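Local coordinates for HutD family protein (Pseudomonas aeruginosa, PDB 1YLL) that is of unknown function but, as a HutD-family member of the cupin clan, may have a role connected with histidine utilisation, at residues I8-D13 against A165-C170; E27-D32 against W42-A47; G60-I65 against L113-R118. All blocks are in the same frame, centred on the assembly; numbering follows the deposited sequence.

Interaction 1: I8-D13 against A165-C170; sequences ILRAVD and AHDCLC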
loop_
_atom_site.group_PDB
_atom_site.type_symbol
_atom_site.label_atom_id
_atom_site.label_comp_id
_atom_site.label_asym_id
_atom_site.label_seq_id
_atom_site.Cartn_x
_atom_site.Cartn_y
_atom_site.Cartn_z
ATOM N N ILE D 8 -15.350 -3.702 -4.162
ATOM C CA ILE D 8 -15.361 -2.525 -5.003
ATOM C C ILE D 8 -16.435 -2.781 -6.029
ATOM O O ILE D 8 -16.381 -3.773 -6.782
ATOM C CB ILE D 8 -14.004 -2.259 -5.654
ATOM C CG1 ILE D 8 -12.978 -1.912 -4.560
ATOM C CG2 ILE D 8 -14.110 -1.086 -6.620
ATOM C CD1 ILE D 8 -11.588 -1.597 -5.080
ATOM N N LEU D 9 -17.444 -1.909 -6.029
ATOM C CA LEU D 9 -18.564 -2.051 -6.947
ATOM C C LEU D 9 -18.207 -1.358 -8.247
ATOM O O LEU D 9 -17.687 -0.250 -8.242
ATOM C CB LEU D 9 -19.837 -1.433 -6.322
ATOM C CG LEU D 9 -20.119 -2.028 -4.927
ATOM C CD1 LEU D 9 -21.247 -1.269 -4.244
ATOM C CD2 LEU D 9 -20.427 -3.524 -5.055
ATOM N N ARG D 10 -18.441 -2.031 -9.370
ATOM C CA ARG D 10 -18.103 -1.441 -10.645
ATOM C C ARG D 10 -19.288 -0.821 -11.366
ATOM O O ARG D 10 -20.328 -1.440 -11.531
ATOM C CB ARG D 10 -17.441 -2.503 -11.528
ATOM C CG ARG D 10 -16.274 -3.178 -10.814
ATOM C CD ARG D 10 -15.085 -2.242 -10.669
ATOM N NE ARG D 10 -14.016 -2.862 -9.882
ATOM C CZ ARG D 10 -12.887 -2.254 -9.531
ATOM N NH1 ARG D 10 -11.988 -2.912 -8.814
ATOM N NH2 ARG D 10 -12.646 -1.001 -9.907
ATOM N N ALA D 11 -19.085 0.393 -11.837
ATOM C CA ALA D 11 -20.132 1.135 -12.520
ATOM C C ALA D 11 -20.679 0.369 -13.715
ATOM O O ALA D 11 -21.876 0.402 -13.969
ATOM C CB ALA D 11 -19.613 2.485 -12.946
ATOM N N VAL D 12 -19.811 -0.312 -14.465
ATOM C CA VAL D 12 -20.303 -1.084 -15.613
ATOM C C VAL D 12 -21.368 -2.105 -15.196
ATOM O O VAL D 12 -22.179 -2.546 -16.027
ATOM C CB VAL D 12 -19.149 -1.833 -16.325
ATOM C CG1 VAL D 12 -19.687 -2.577 -17.540
ATOM C CG2 VAL D 12 -18.086 -0.848 -16.752
ATOM N N ASP D 13 -21.398 -2.470 -13.912
ATOM C CA ASP D 13 -22.380 -3.427 -13.409
ATOM C C ASP D 13 -23.616 -2.847 -12.728
ATOM O O ASP D 13 -24.485 -3.586 -12.273
ATOM C CB ASP D 13 -21.754 -4.397 -12.407
ATOM C CG ASP D 13 -20.682 -5.275 -13.027
ATOM O OD1 ASP D 13 -20.785 -5.581 -14.239
ATOM O OD2 ASP D 13 -19.750 -5.654 -12.290
ATOM N N ALA D 165 -13.763 5.599 -13.081
ATOM C CA ALA D 165 -14.838 6.592 -12.939
ATOM C C ALA D 165 -16.171 5.929 -12.613
ATOM O O ALA D 165 -16.603 4.988 -13.283
ATOM C CB ALA D 165 -14.972 7.426 -14.207
ATOM N N HIS D 166 -16.796 6.456 -11.564
ATOM C CA HIS D 166 -18.070 6.016 -11.004
ATOM C C HIS D 166 -18.066 4.708 -10.257
ATOM O O HIS D 166 -19.127 4.235 -9.847
ATOM C CB HIS D 166 -19.204 6.035 -12.047
ATOM C CG HIS D 166 -19.560 7.418 -12.498
ATOM N ND1 HIS D 166 -20.683 7.698 -13.248
ATOM C CD2 HIS D 166 -18.920 8.599 -12.322
ATOM C CE1 HIS D 166 -20.717 8.991 -13.516
ATOM N NE2 HIS D 166 -19.658 9.562 -12.966
ATOM N N ASP D 167 -16.888 4.112 -10.052
ATOM C CA ASP D 167 -16.828 2.875 -9.261
ATOM C C ASP D 167 -16.978 3.298 -7.786
ATOM O O ASP D 167 -16.728 4.453 -7.430
ATOM C CB ASP D 167 -15.483 2.162 -9.408
ATOM C CG ASP D 167 -15.302 1.504 -10.780
ATOM O OD1 ASP D 167 -14.169 1.038 -11.050
ATOM O OD2 ASP D 167 -16.265 1.438 -11.581
ATOM N N CYS D 168 -17.321 2.345 -6.931
ATOM C CA CYS D 168 -17.532 2.670 -5.530
ATOM C C CYS D 168 -17.087 1.574 -4.563
ATOM O O CYS D 168 -17.514 0.437 -4.661
ATOM C CB CYS D 168 -19.020 2.975 -5.329
ATOM S SG CYS D 168 -19.568 3.576 -3.662
ATOM N N LEU D 169 -16.224 1.929 -3.631
ATOM C CA LEU D 169 -15.815 0.968 -2.631
ATOM C C LEU D 169 -16.962 0.857 -1.643
ATOM O O LEU D 169 -17.574 1.859 -1.296
ATOM C CB LEU D 169 -14.604 1.465 -1.870
ATOM C CG LEU D 169 -14.297 0.548 -0.681
ATOM C CD1 LEU D 169 -13.175 -0.386 -1.085
ATOM C CD2 LEU D 169 -13.915 1.331 0.533
ATOM N N CYS D 170 -17.282 -0.357 -1.207
ATOM C CA CYS D 170 -18.332 -0.512 -0.197
ATOM C C CYS D 170 -17.724 -1.357 0.908
ATOM O O CYS D 170 -17.390 -2.519 0.664
ATOM C CB CYS D 170 -19.565 -1.233 -0.763
ATOM S SG CYS D 170 -20.934 -1.486 0.481
HETATM O O HOH W 1 -16.745 0.187 -14.072
#

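Interaction 2: E27-D32 against W42-A47; sequences EEIARD and WRLSIA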
loop_
_atom_site.group_PDB
_atom_site.type_symbol
_atom_site.label_atom_id
_atom_site.label_comp_id
_atom_site.label_asym_id
_atom_site.label_seq_id
_atom_site.Cartn_x
_atom_site.Cartn_y
_atom_site.Cartn_z
ATOM N N GLU D 27 -29.687 4.401 -11.225
ATOM C CA GLU D 27 -28.767 3.263 -11.139
ATOM C C GLU D 27 -28.410 3.059 -9.653
ATOM O O GLU D 27 -27.674 3.862 -9.082
ATOM C CB GLU D 27 -27.481 3.526 -11.940
ATOM C CG GLU D 27 -27.685 3.567 -13.456
ATOM C CD GLU D 27 -26.378 3.690 -14.234
ATOM O OE1 GLU D 27 -25.341 4.057 -13.638
ATOM O OE2 GLU D 27 -26.393 3.438 -15.454
ATOM N N GLU D 28 -28.933 2.010 -9.030
ATOM C CA GLU D 28 -28.636 1.756 -7.619
ATOM C C GLU D 28 -27.269 1.172 -7.466
ATOM O O GLU D 28 -26.934 0.141 -8.065
ATOM C CB GLU D 28 -29.677 0.815 -6.986
ATOM C CG GLU D 28 -29.376 0.504 -5.496
ATOM C CD GLU D 28 -30.546 -0.167 -4.768
ATOM O OE1 GLU D 28 -30.296 -1.095 -3.977
ATOM O OE2 GLU D 28 -31.701 0.243 -4.961
ATOM N N ILE D 29 -26.457 1.822 -6.649
ATOM C CA ILE D 29 -25.105 1.347 -6.398
ATOM C C ILE D 29 -25.112 0.304 -5.294
ATOM O O ILE D 29 -24.511 -0.770 -5.436
ATOM C CB ILE D 29 -24.198 2.535 -5.981
ATOM C CG1 ILE D 29 -24.111 3.538 -7.146
ATOM C CG2 ILE D 29 -22.804 2.029 -5.580
ATOM C CD1 ILE D 29 -23.370 4.808 -6.789
ATOM N N ALA D 30 -25.805 0.614 -4.203
ATOM C CA ALA D 30 -25.828 -0.285 -3.070
ATOM C C ALA D 30 -26.903 0.084 -2.055
ATOM O O ALA D 30 -27.392 1.214 -2.039
ATOM C CB ALA D 30 -24.453 -0.224 -2.388
ATOM N N ARG D 31 -27.279 -0.871 -1.207
ATOM C CA ARG D 31 -28.218 -0.608 -0.115
ATOM C C ARG D 31 -27.785 -1.521 1.033
ATOM O O ARG D 31 -27.072 -2.495 0.802
ATOM C CB ARG D 31 -29.663 -0.921 -0.491
ATOM C CG ARG D 31 -29.890 -2.375 -0.826
ATOM C CD ARG D 31 -31.381 -2.619 -0.958
ATOM N NE ARG D 31 -31.966 -1.795 -2.020
ATOM C CZ ARG D 31 -33.263 -1.545 -2.133
ATOM N NH1 ARG D 31 -34.121 -2.058 -1.258
ATOM N NH2 ARG D 31 -33.700 -0.737 -3.084
ATOM N N ASP D 32 -28.189 -1.200 2.257
ATOM C CA ASP D 32 -27.808 -2.058 3.360
ATOM C C ASP D 32 -28.566 -3.371 3.271
ATOM O O ASP D 32 -28.010 -4.438 3.552
ATOM C CB ASP D 32 -28.050 -1.402 4.725
ATOM C CG ASP D 32 -29.513 -1.071 4.993
ATOM O OD1 ASP D 32 -29.917 -1.155 6.186
ATOM O OD2 ASP D 32 -30.253 -0.714 4.060
ATOM N N TRP D 42 -30.411 2.415 4.086
ATOM C CA TRP D 42 -29.722 3.455 3.328
ATOM C C TRP D 42 -29.563 2.912 1.919
ATOM O O TRP D 42 -29.554 1.690 1.685
ATOM C CB TRP D 42 -28.360 3.864 3.936
ATOM C CG TRP D 42 -27.379 2.758 4.145
ATOM C CD1 TRP D 42 -27.046 2.175 5.339
ATOM C CD2 TRP D 42 -26.576 2.117 3.152
ATOM N NE1 TRP D 42 -26.095 1.219 5.151
ATOM C CE2 TRP D 42 -25.786 1.150 3.817
ATOM C CE3 TRP D 42 -26.444 2.263 1.759
ATOM C CZ2 TRP D 42 -24.875 0.313 3.138
ATOM C CZ3 TRP D 42 -25.536 1.440 1.090
ATOM C CH2 TRP D 42 -24.767 0.475 1.776
ATOM N N ARG D 43 -29.500 3.833 0.969
ATOM C CA ARG D 43 -29.350 3.485 -0.424
ATOM C C ARG D 43 -28.510 4.554 -1.107
ATOM O O ARG D 43 -28.707 5.756 -0.868
ATOM C CB ARG D 43 -30.715 3.443 -1.099
ATOM C CG ARG D 43 -30.696 3.136 -2.560
ATOM C CD ARG D 43 -32.120 2.872 -3.003
ATOM N NE ARG D 43 -32.298 2.887 -4.453
ATOM C CZ ARG D 43 -32.522 3.980 -5.179
ATOM N NH1 ARG D 43 -32.687 3.869 -6.491
ATOM N NH2 ARG D 43 -32.557 5.177 -4.621
ATOM N N LEU D 44 -27.583 4.112 -1.948
ATOM C CA LEU D 44 -26.710 5.027 -2.687
ATOM C C LEU D 44 -27.019 4.803 -4.160
ATOM O O LEU D 44 -27.145 3.652 -4.613
ATOM C CB LEU D 44 -25.244 4.659 -2.421
ATOM C CG LEU D 44 -24.114 5.603 -1.992
ATOM C CD1 LEU D 44 -22.911 5.392 -2.935
ATOM C CD2 LEU D 44 -24.558 7.062 -1.903
ATOM N N SER D 45 -27.121 5.866 -4.933
ATOM C CA SER D 45 -27.446 5.677 -6.341
ATOM C C SER D 45 -27.007 6.864 -7.187
ATOM O O SER D 45 -26.664 7.926 -6.658
ATOM C CB SER D 45 -28.966 5.542 -6.497
ATOM O OG SER D 45 -29.630 6.721 -6.001
ATOM N N ILE D 46 -27.026 6.647 -8.505
ATOM C CA ILE D 46 -26.730 7.696 -9.473
ATOM C C ILE D 46 -28.012 7.810 -10.286
ATOM O O ILE D 46 -28.583 6.800 -10.679
ATOM C CB ILE D 46 -25.641 7.298 -10.456
ATOM C CG1 ILE D 46 -24.300 7.194 -9.762
ATOM C CG2 ILE D 46 -25.567 8.337 -11.588
ATOM C CD1 ILE D 46 -23.363 6.381 -10.657
ATOM N N ALA D 47 -28.491 9.015 -10.532
ATOM C CA ALA D 47 -29.703 9.130 -11.334
ATOM C C ALA D 47 -29.425 10.019 -12.528
ATOM O O ALA D 47 -28.506 10.844 -12.503
ATOM C CB ALA D 47 -30.857 9.694 -10.508
#

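Interaction 3: G60-I65 against L113-R118; sequences GYQRII and LIYAPR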
loop_
_atom_site.group_PDB
_atom_site.type_symbol
_atom_site.label_atom_id
_atom_site.label_comp_id
_atom_site.label_asym_id
_atom_site.label_seq_id
_atom_site.Cartn_x
_atom_site.Cartn_y
_atom_site.Cartn_z
ATOM N N GLY D 60 -40.145 9.648 5.187
ATOM C CA GLY D 60 -39.400 9.255 6.366
ATOM C C GLY D 60 -37.887 9.242 6.236
ATOM O O GLY D 60 -37.176 9.108 7.241
ATOM N N TYR D 61 -37.392 9.402 5.011
ATOM C CA TYR D 61 -35.954 9.386 4.763
ATOM C C TYR D 61 -35.332 10.754 4.621
ATOM O O TYR D 61 -36.003 11.717 4.233
ATOM C CB TYR D 61 -35.638 8.650 3.461
ATOM C CG TYR D 61 -35.906 7.175 3.466
ATOM C CD1 TYR D 61 -37.115 6.667 2.983
ATOM C CD2 TYR D 61 -34.945 6.277 3.916
ATOM C CE1 TYR D 61 -37.350 5.281 2.940
ATOM C CE2 TYR D 61 -35.154 4.896 3.880
ATOM C CZ TYR D 61 -36.355 4.394 3.383
ATOM O OH TYR D 61 -36.537 3.036 3.255
ATOM N N GLN D 62 -34.037 10.830 4.957
ATOM C CA GLN D 62 -33.230 12.046 4.778
ATOM C C GLN D 62 -32.514 11.833 3.434
ATOM O O GLN D 62 -32.068 10.749 3.134
ATOM C CB GLN D 62 -32.159 12.150 5.868
ATOM C CG GLN D 62 -31.154 13.268 5.634
ATOM C CD GLN D 62 -31.817 14.619 5.686
ATOM O OE1 GLN D 62 -31.714 15.434 4.759
ATOM N NE2 GLN D 62 -32.490 14.876 6.784
ATOM N N ARG D 63 -32.419 12.879 2.645
ATOM C CA ARG D 63 -31.742 12.766 1.351
ATOM C C ARG D 63 -30.612 13.769 1.262
ATOM O O ARG D 63 -30.676 14.874 1.808
ATOM C CB ARG D 63 -32.733 13.041 0.202
ATOM C CG ARG D 63 -33.917 12.065 0.114
ATOM C CD ARG D 63 -34.658 12.202 -1.230
ATOM N NE ARG D 63 -33.758 11.967 -2.368
ATOM C CZ ARG D 63 -34.167 11.867 -3.632
ATOM N NH1 ARG D 63 -35.455 11.982 -3.921
ATOM N NH2 ARG D 63 -33.290 11.638 -4.616
ATOM N N ILE D 64 -29.551 13.367 0.562
ATOM C CA ILE D 64 -28.458 14.304 0.275
ATOM C C ILE D 64 -28.189 14.033 -1.211
ATOM O O ILE D 64 -27.872 12.904 -1.599
ATOM C CB ILE D 64 -27.186 14.027 1.060
ATOM C CG1 ILE D 64 -27.486 13.994 2.568
ATOM C CG2 ILE D 64 -26.169 15.139 0.770
ATOM C CD1 ILE D 64 -26.188 13.944 3.422
ATOM N N ILE D 65 -28.296 15.069 -2.039
ATOM C CA ILE D 65 -28.087 14.885 -3.468
ATOM C C ILE D 65 -26.957 15.791 -3.934
ATOM O O ILE D 65 -26.751 16.867 -3.381
ATOM C CB ILE D 65 -29.388 15.263 -4.232
ATOM C CG1 ILE D 65 -29.264 14.917 -5.708
ATOM C CG2 ILE D 65 -29.697 16.748 -4.028
ATOM C CD1 ILE D 65 -30.613 14.712 -6.329
ATOM N N LEU D 113 -27.682 10.008 -1.793
ATOM C CA LEU D 113 -27.619 9.157 -0.595
ATOM C C LEU D 113 -29.023 9.318 -0.004
ATOM O O LEU D 113 -29.482 10.431 0.123
ATOM C CB LEU D 113 -26.649 9.734 0.450
ATOM C CG LEU D 113 -26.061 8.896 1.607
ATOM C CD1 LEU D 113 -25.977 9.708 2.861
ATOM C CD2 LEU D 113 -26.757 7.580 1.821
ATOM N N ILE D 114 -29.707 8.218 0.299
ATOM C CA ILE D 114 -31.014 8.310 0.953
ATOM C C ILE D 114 -30.881 7.398 2.165
ATOM O O ILE D 114 -30.483 6.252 2.007
ATOM C CB ILE D 114 -32.120 7.802 0.013
ATOM C CG1 ILE D 114 -32.095 8.640 -1.276
ATOM C CG2 ILE D 114 -33.523 7.855 0.704
ATOM C CD1 ILE D 114 -33.133 8.231 -2.297
ATOM N N TYR D 115 -31.218 7.897 3.355
ATOM C CA TYR D 115 -31.097 7.045 4.527
ATOM C C TYR D 115 -32.134 7.384 5.592
ATOM O O TYR D 115 -32.692 8.482 5.616
ATOM C CB TYR D 115 -29.690 7.140 5.125
ATOM C CG TYR D 115 -29.370 8.440 5.808
ATOM C CD1 TYR D 115 -29.472 8.585 7.196
ATOM C CD2 TYR D 115 -28.968 9.550 5.070
ATOM C CE1 TYR D 115 -29.173 9.796 7.824
ATOM C CE2 TYR D 115 -28.664 10.772 5.685
ATOM C CZ TYR D 115 -28.768 10.891 7.068
ATOM O OH TYR D 115 -28.502 12.102 7.653
ATOM N N ALA D 116 -32.385 6.399 6.452
ATOM C CA ALA D 116 -33.349 6.514 7.547
ATOM C C ALA D 116 -32.593 7.092 8.764
ATOM O O ALA D 116 -31.855 6.378 9.438
ATOM C CB ALA D 116 -33.888 5.119 7.845
ATOM N N PRO D 117 -32.815 8.375 9.087
ATOM C CA PRO D 117 -32.092 8.970 10.211
ATOM C C PRO D 117 -32.328 8.344 11.593
ATOM O O PRO D 117 -31.488 8.444 12.487
ATOM C CB PRO D 117 -32.469 10.446 10.131
ATOM C CG PRO D 117 -33.824 10.452 9.501
ATOM C CD PRO D 117 -33.782 9.324 8.498
ATOM N N ARG D 118 -33.455 7.668 11.751
ATOM C CA ARG D 118 -33.690 7.025 13.047
ATOM C C ARG D 118 -32.862 5.728 13.195
ATOM O O ARG D 118 -32.726 5.166 14.306
ATOM C CB ARG D 118 -35.191 6.721 13.197
ATOM C CG ARG D 118 -36.034 7.966 13.381
ATOM C CD ARG D 118 -37.547 7.683 13.383
ATOM N NE ARG D 118 -38.262 8.925 13.667
ATOM C CZ ARG D 118 -38.353 9.465 14.884
ATOM N NH1 ARG D 118 -39.001 10.610 15.051
ATOM N NH2 ARG D 118 -37.840 8.840 15.931
HETATM O O HOH W 2 -30.949 11.800 -2.293
#

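Interaction 1: I8-D13 against A165-C170
Asp167 overlaps Arg10: its carboxylate lies against the aliphatic and charged parts of the arginine and reaches the backbone of Ala11. OD1 forms a salt bridge with Arg10 NH2 at 2.8 Å, and OD2 accepts the N-H of Ala11 at 3.0 Å in a nearly straight bond (172°). Both donors meet the carboxylate from above its plane, while OD1 stands at the edge of the guanidinium, so the two flat groups are turned 81° apart. Arg10 NH2 also donates to Gln162 O, and Asp167 OD1 also accepts from Ala164 N. A bend at chi2 (-71°) folds the arginine back so that Ile8 CG2 lies over one face of its guanidinium. Water 1 donates to OD2 and accepts from Val12 N, so the carboxylate also holds the start of the 3-10 turn 11-13. Beside this polar end the chains pair as antiparallel strands: Leu9 N donates to Cys168 O at 2.7 Å, and Cys168 N returns a bond to Leu9 O at 2.9 Å. The side chains of Ile8 and Leu169 cross obliquely, CG1 touching CD1 at 3.8 Å, and on the other sheet face Leu9 CD1 touches Cys170 CB at 3.9 Å. Within the chain, strand 6-9 is an outermost strand of a five-stranded antiparallel sheet, with 168-171 between it and 141-146; Leu9 and Cys168 pack on strand 24-31, and Leu169 rests on Leu142 and Leu144.

Interaction 2: E27-D32 against W42-A47
A beta hairpin of strands 24-31 and 42-49, interrupted by a classic beta bulge, forms this contact. At the bulge Ile29 and Ala30 both face Leu44: Ile29 N binds Leu44 O at 2.8 Å, Ala30 N reaches the same oxygen only weakly, and Leu44 N donates to Ala30 O. On one face, Glu28 is the centre of a salt-bridge network. Arg31 grips it side-on, NE to OE1 at 2.7 Å and NH2 to OE2 at 2.9 Å, both along syn lone pairs. Arg43, extended from CG to NE, brings NE to OE2 at 2.8 Å from above the carboxylate plane, its guanidinium 87° to that plane. The shared carboxylate probably offsets the repulsion between the two arginines. On the opposite face, Ile29 CD1 fits between Leu44 CD1 and Ile46 CG1. At the turn end, Asp32 CB stands over the five-membered ring of Trp42, 3.6 Å from its centroid, while Asp32 OD2 accepts both Trp42 N and Gly41 N. Strand 42-49 continues the sheet to 108-115, and Ile29, Trp42, Leu44 and Ile46 pack against strand 141-146 of the neighbouring sheet.

Interaction 3: G60-I65 against L113-R118
Four backbone hydrogen bonds join Gln62 to Tyr115 and Ile64 to Leu113 in two hydrogen-bonded pairs of neighbouring strands 62-69 and 108-115, in the six-stranded antiparallel sheet of this cupin-clan protein. The bonds are of normal length and close to straight; Gln62 N to Tyr115 O, at 2.8 Å, runs nearly along the carbonyl axis. On one sheet face, Gln62 CB sits over the Tyr115 ring, 4.0 Å from its centroid, with the first torsion of Tyr115 (chi1 71°) setting CG between backbone N and carbonyl carbon. Ile64 and Leu113 continue this face and pack on Leu124, and Tyr115 packs on Ala122, both of strand 120-129, while Leu177 of the third subunit touches Gln62, Ile64 and Tyr115. On the other face, Tyr61 CB meets Ile114 CG2 at 3.6 Å, and the Tyr61 ring turns its edge to the Tyr115-Ala116 peptide. The Tyr61 hydroxyl donates to Phe40 O, fixing the far end of that ring. Arg63 lies alongside Ile114, and its NH2 donates to Asn112 OD1. Ile114 CD1 lies over one guanidinium face, displaced toward its rim, 3.8 Å from Arg63 NE, and water 2, in the guanidinium plane, accepts from that NE at 2.8 Å.

How the interactions relate
Interactions 2 and 3 belong to one antiparallel sheet, where strands 42-49 and 108-115 are neighbours: Arg43 N lies 2.8 Å from Ile114 O, a probable hydrogen bond, and Trp42 packs on Tyr115. Interaction 1 belongs to a second sheet and meets interaction 2 by packing alone, mostly apolar, Leu9 on Ile29 and Ala30 and Cys168 on Ile29 and Leu44. It does not touch interaction 3, their centres lying about 21 Å apart on opposite sides of the chain's centre. Interaction 3 is the most buried and relies on backbone pairing with aromatic and aliphatic cover; the partly buried interactions 1 and 2 add carboxylate-guanidinium bridges, one at a sheet edge and a three-residue network on the hairpin.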